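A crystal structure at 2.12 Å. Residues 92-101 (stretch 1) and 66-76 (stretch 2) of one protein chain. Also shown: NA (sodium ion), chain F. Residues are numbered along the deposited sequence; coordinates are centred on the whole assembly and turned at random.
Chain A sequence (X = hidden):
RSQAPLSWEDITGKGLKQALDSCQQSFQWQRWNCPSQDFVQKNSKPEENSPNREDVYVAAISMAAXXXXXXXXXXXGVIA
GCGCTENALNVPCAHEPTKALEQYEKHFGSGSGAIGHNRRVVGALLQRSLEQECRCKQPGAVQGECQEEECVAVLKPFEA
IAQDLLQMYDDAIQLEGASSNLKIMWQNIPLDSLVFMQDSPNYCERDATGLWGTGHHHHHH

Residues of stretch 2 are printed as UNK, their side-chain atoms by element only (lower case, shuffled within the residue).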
# COMPACT_ATOMS: atom_id res chain seq x y z
N PRO A 92 -1.18 4.72 -24.12
CA PRO A 92 -1.99 4.56 -22.91
C PRO A 92 -1.89 3.15 -22.34
O PRO A 92 -2.38 2.21 -22.96
CB PRO A 92 -3.41 4.83 -23.41
CG PRO A 92 -3.23 5.73 -24.58
CD PRO A 92 -1.95 5.28 -25.24
N CYS A 93 -1.26 3.01 -21.17
CA CYS A 93 -1.06 1.70 -20.57
C CYS A 93 -1.82 1.55 -19.25
O CYS A 93 -1.61 2.32 -18.31
CB CYS A 93 0.43 1.44 -20.34
SG CYS A 93 0.81 -0.20 -19.69
N ALA A 94 -2.69 0.55 -19.18
CA ALA A 94 -3.51 0.32 -18.00
C ALA A 94 -2.68 -0.22 -16.84
O ALA A 94 -1.77 -1.03 -17.03
CB ALA A 94 -4.65 -0.63 -18.31
N HIS A 95 -2.99 0.25 -15.63
CA HIS A 95 -2.28 -0.21 -14.45
C HIS A 95 -2.59 -1.67 -14.15
O HIS A 95 -3.70 -2.13 -14.39
CB HIS A 95 -2.62 0.67 -13.24
CG HIS A 95 -1.99 2.03 -13.29
ND1 HIS A 95 -1.77 2.78 -12.15
CD2 HIS A 95 -1.53 2.76 -14.32
CE1 HIS A 95 -1.20 3.93 -12.50
NE2 HIS A 95 -1.04 3.94 -13.81
N GLU A 96 -1.59 -2.38 -13.65
CA GLU A 96 -1.73 -3.79 -13.31
C GLU A 96 -1.24 -4.05 -11.89
O GLU A 96 -0.15 -4.58 -11.69
CB GLU A 96 -0.95 -4.66 -14.31
CG GLU A 96 -1.44 -4.55 -15.74
CD GLU A 96 -0.51 -5.22 -16.74
OE1 GLU A 96 0.65 -4.77 -16.88
OE2 GLU A 96 -0.94 -6.20 -17.38
N PRO A 97 -2.06 -3.68 -10.89
CA PRO A 97 -1.68 -3.81 -9.48
C PRO A 97 -1.45 -5.26 -9.05
O PRO A 97 -0.61 -5.51 -8.20
CB PRO A 97 -2.88 -3.21 -8.73
CG PRO A 97 -4.02 -3.31 -9.69
CD PRO A 97 -3.42 -3.14 -11.05
N THR A 98 -2.19 -6.19 -9.65
CA THR A 98 -2.03 -7.60 -9.31
C THR A 98 -0.65 -8.12 -9.70
O THR A 98 -0.02 -8.86 -8.95
CB THR A 98 -3.13 -8.46 -9.97
OG1 THR A 98 -4.41 -8.05 -9.48
CG2 THR A 98 -2.92 -9.93 -9.66
N LYS A 99 -0.17 -7.70 -10.87
CA LYS A 99 1.18 -8.05 -11.31
C LYS A 99 2.21 -7.52 -10.33
O LYS A 99 3.17 -8.21 -9.98
CB LYS A 99 1.45 -7.49 -12.71
CG LYS A 99 0.56 -8.04 -13.81
CD LYS A 99 0.81 -9.52 -14.04
CE LYS A 99 0.08 -10.01 -15.27
NZ LYS A 99 0.51 -9.28 -16.50
N ALA A 100 2.01 -6.28 -9.88
CA ALA A 100 2.92 -5.63 -8.94
C ALA A 100 2.88 -6.31 -7.58
O ALA A 100 3.92 -6.45 -6.92
CB ALA A 100 2.58 -4.16 -8.82
N LEU A 101 1.69 -6.72 -7.15
CA LEU A 101 1.53 -7.43 -5.89
C LEU A 101 2.28 -8.77 -5.88
O LEU A 101 2.69 -9.26 -4.83
CB LEU A 101 0.05 -7.67 -5.60
CG LEU A 101 -0.71 -6.46 -5.07
CD1 LEU A 101 -2.21 -6.74 -5.08
CD2 LEU A 101 -0.24 -6.12 -3.66
N UNK A 66 4.68 1.29 -1.93
CA UNK A 66 5.66 0.62 -2.77
C UNK A 66 4.99 -0.04 -3.97
O UNK A 66 5.48 0.07 -5.10
c UNK A 66 7.33 0.26 -0.91
c UNK A 66 8.11 -0.69 -0.03
c UNK A 66 6.46 -0.43 -1.96
c UNK A 66 7.32 -1.29 -2.87
N UNK A 67 3.86 -0.70 -3.73
CA UNK A 67 3.11 -1.35 -4.80
C UNK A 67 2.49 -0.32 -5.75
O UNK A 67 2.48 -0.51 -6.97
c UNK A 67 2.02 -2.29 -4.23
c UNK A 67 1.16 -2.85 -5.35
c UNK A 67 2.66 -3.42 -3.43
N UNK A 68 1.98 0.77 -5.18
CA UNK A 68 1.43 1.86 -5.98
C UNK A 68 2.50 2.45 -6.88
O UNK A 68 2.25 2.75 -8.05
c UNK A 68 0.09 4.02 -5.78
c UNK A 68 -0.21 5.85 -6.96
c UNK A 68 0.86 2.95 -5.06
n UNK A 68 0.71 5.07 -6.43
n UNK A 68 -1.40 5.36 -6.67
c UNK A 68 -1.24 4.21 -5.93
N UNK A 69 3.70 2.61 -6.33
CA UNK A 69 4.83 3.15 -7.09
C UNK A 69 5.23 2.18 -8.20
O UNK A 69 5.45 2.59 -9.34
c UNK A 69 6.04 3.42 -6.18
o UNK A 69 5.69 4.38 -5.18
c UNK A 69 7.22 3.95 -6.99
N UNK A 70 5.31 0.90 -7.86
CA UNK A 70 5.71 -0.14 -8.80
C UNK A 70 4.68 -0.30 -9.92
O UNK A 70 5.04 -0.44 -11.09
c UNK A 70 7.55 -2.40 -9.75
c UNK A 70 6.28 -2.67 -8.97
c UNK A 70 6.42 -3.94 -8.14
c UNK A 70 5.92 -1.47 -8.08
N UNK A 71 3.41 -0.29 -9.56
CA UNK A 71 2.33 -0.39 -10.53
C UNK A 71 2.35 0.78 -11.51
O UNK A 71 2.25 0.60 -12.73
o UNK A 71 0.92 -1.49 -8.89
c UNK A 71 -0.16 -0.61 -10.87
c UNK A 71 0.95 -0.42 -9.84
N UNK A 72 2.49 1.99 -10.96
CA UNK A 72 2.47 3.20 -11.76
C UNK A 72 3.68 3.30 -12.69
O UNK A 72 3.54 3.60 -13.87
c UNK A 72 2.00 6.90 -10.63
c UNK A 72 2.20 5.75 -11.60
c UNK A 72 1.69 8.20 -11.37
c UNK A 72 2.40 4.44 -10.86
n UNK A 72 1.48 9.34 -10.44
N UNK A 73 4.86 3.03 -12.14
CA UNK A 73 6.09 3.11 -12.92
C UNK A 73 6.15 2.07 -14.03
O UNK A 73 6.71 2.33 -15.10
c UNK A 73 7.31 2.99 -12.01
c UNK A 73 7.54 4.23 -11.17
o UNK A 73 8.68 4.46 -10.73
o UNK A 73 6.56 4.98 -10.94
N UNK A 74 5.57 0.90 -13.79
CA UNK A 74 5.50 -0.14 -14.81
C UNK A 74 4.65 0.32 -15.98
O UNK A 74 5.02 0.15 -17.14
s UNK A 74 6.12 -2.44 -13.30
c UNK A 74 4.93 -1.44 -14.23
N UNK A 75 3.50 0.91 -15.66
CA UNK A 75 2.59 1.41 -16.68
C UNK A 75 3.22 2.57 -17.46
O UNK A 75 2.98 2.73 -18.65
c UNK A 75 1.28 1.85 -16.05
N UNK A 76 4.03 3.36 -16.77
CA UNK A 76 4.73 4.48 -17.41
C UNK A 76 5.91 4.01 -18.26
O UNK A 76 6.55 4.81 -18.93
c UNK A 76 5.19 5.49 -16.36
n UNK A 76 4.27 6.53 -14.38
c UNK A 76 4.04 6.15 -15.63
o UNK A 76 2.94 6.31 -16.18
NA NA F . 7.66 -0.18 -17.47
O HOH W 1 1.22 -1.41 -13.83
O HOH W 2 0.20 5.86 -15.28

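Position 66 has four side-chain carbons, forked at the first, with one arm two carbons long. It touches nothing on stretch 1. This is Ile-66.

Position 67 has one carbon carrying two more. One of the outer carbons lies 4.0 Å from Ala-100 CB and 3.9 Å from Leu-101 CD2. A three-carbon fork at CB is valine, Val-67, and the nearer methyl is CG1.

Position 68 has one carbon, then a five-membered ring of three carbons and two nitrogens. The ring is imidazole, so this is His-68. Its CB points away from stretch 1.

Position 69 has one carbon carrying an oxygen and a carbon. It is out of reach of stretch 1. This is Thr-69.

Position 70 has four carbons, forked at the second. One terminal carbon is 3.7 Å from Ala-100 O and 3.9 Å from Ala-100 CB. The later fork gives Leu-70, and that carbon is CD2.

Position 71 has one carbon carrying an oxygen and a carbon. The oxygen is 3.1 Å from Ala-100 CB and 3.5 Å from Pro-97 CA. The outer carbon is 3.6 Å from both His-95 CB and Glu-96 N. This is Thr-71. Its OG1 donates a hydrogen bond to Val-67 O at 2.7 Å, so the hydroxyl is satisfied within its own helix while CG2 packs on the loop.

Position 72 has four carbons in a row ending in nitrogen, fully extended. Its third carbon from the backbone outward, counting CA as the first, is 4.0 Å from His-95 CE1. This is Lys-72, and that carbon is CG.

Position 73 has two carbons, the second carrying two oxygens. It points away from stretch 1. The carboxylate gives Asp-73.

Position 74 has one carbon, then sulfur. Its CA-to-CB bond points toward stretch 1, but the side chain makes no contact with it. This is Cys-74, bonded covalently elsewhere in the structure. Its backbone O binds the sodium ion at 2.7 Å.

Position 75 has a single carbon. It lies 3.4 Å from His-95 CD2 and 4.2 Å from Cys-93 SG. This is Ala-75.

Position 76 has two carbons, the second carrying one oxygen and one nitrogen. The side chain makes no direct contact with stretch 1, but a water links its oxygen to His-95 NE2. The amide gives Asn-76.

No direct hydrogen bond joins the stretches. Ala-100 sits against Val-67, Leu-70 and Thr-71, and Ala-75 meets Cys-93 and His-95. The His-95 ring lies obliquely to Thr-71, Lys-72 and Ala-75. Two waters supply the polar links. Water 1 donates to Thr-71 O (2.5 Å) and accepts from Glu-96 N (3.0 Å). Water 2 joins Asn-76 OD1 (2.9 Å) and His-95 NE2 (2.7 Å).

Stretch 2 66-76: IVHTLTKDCAN
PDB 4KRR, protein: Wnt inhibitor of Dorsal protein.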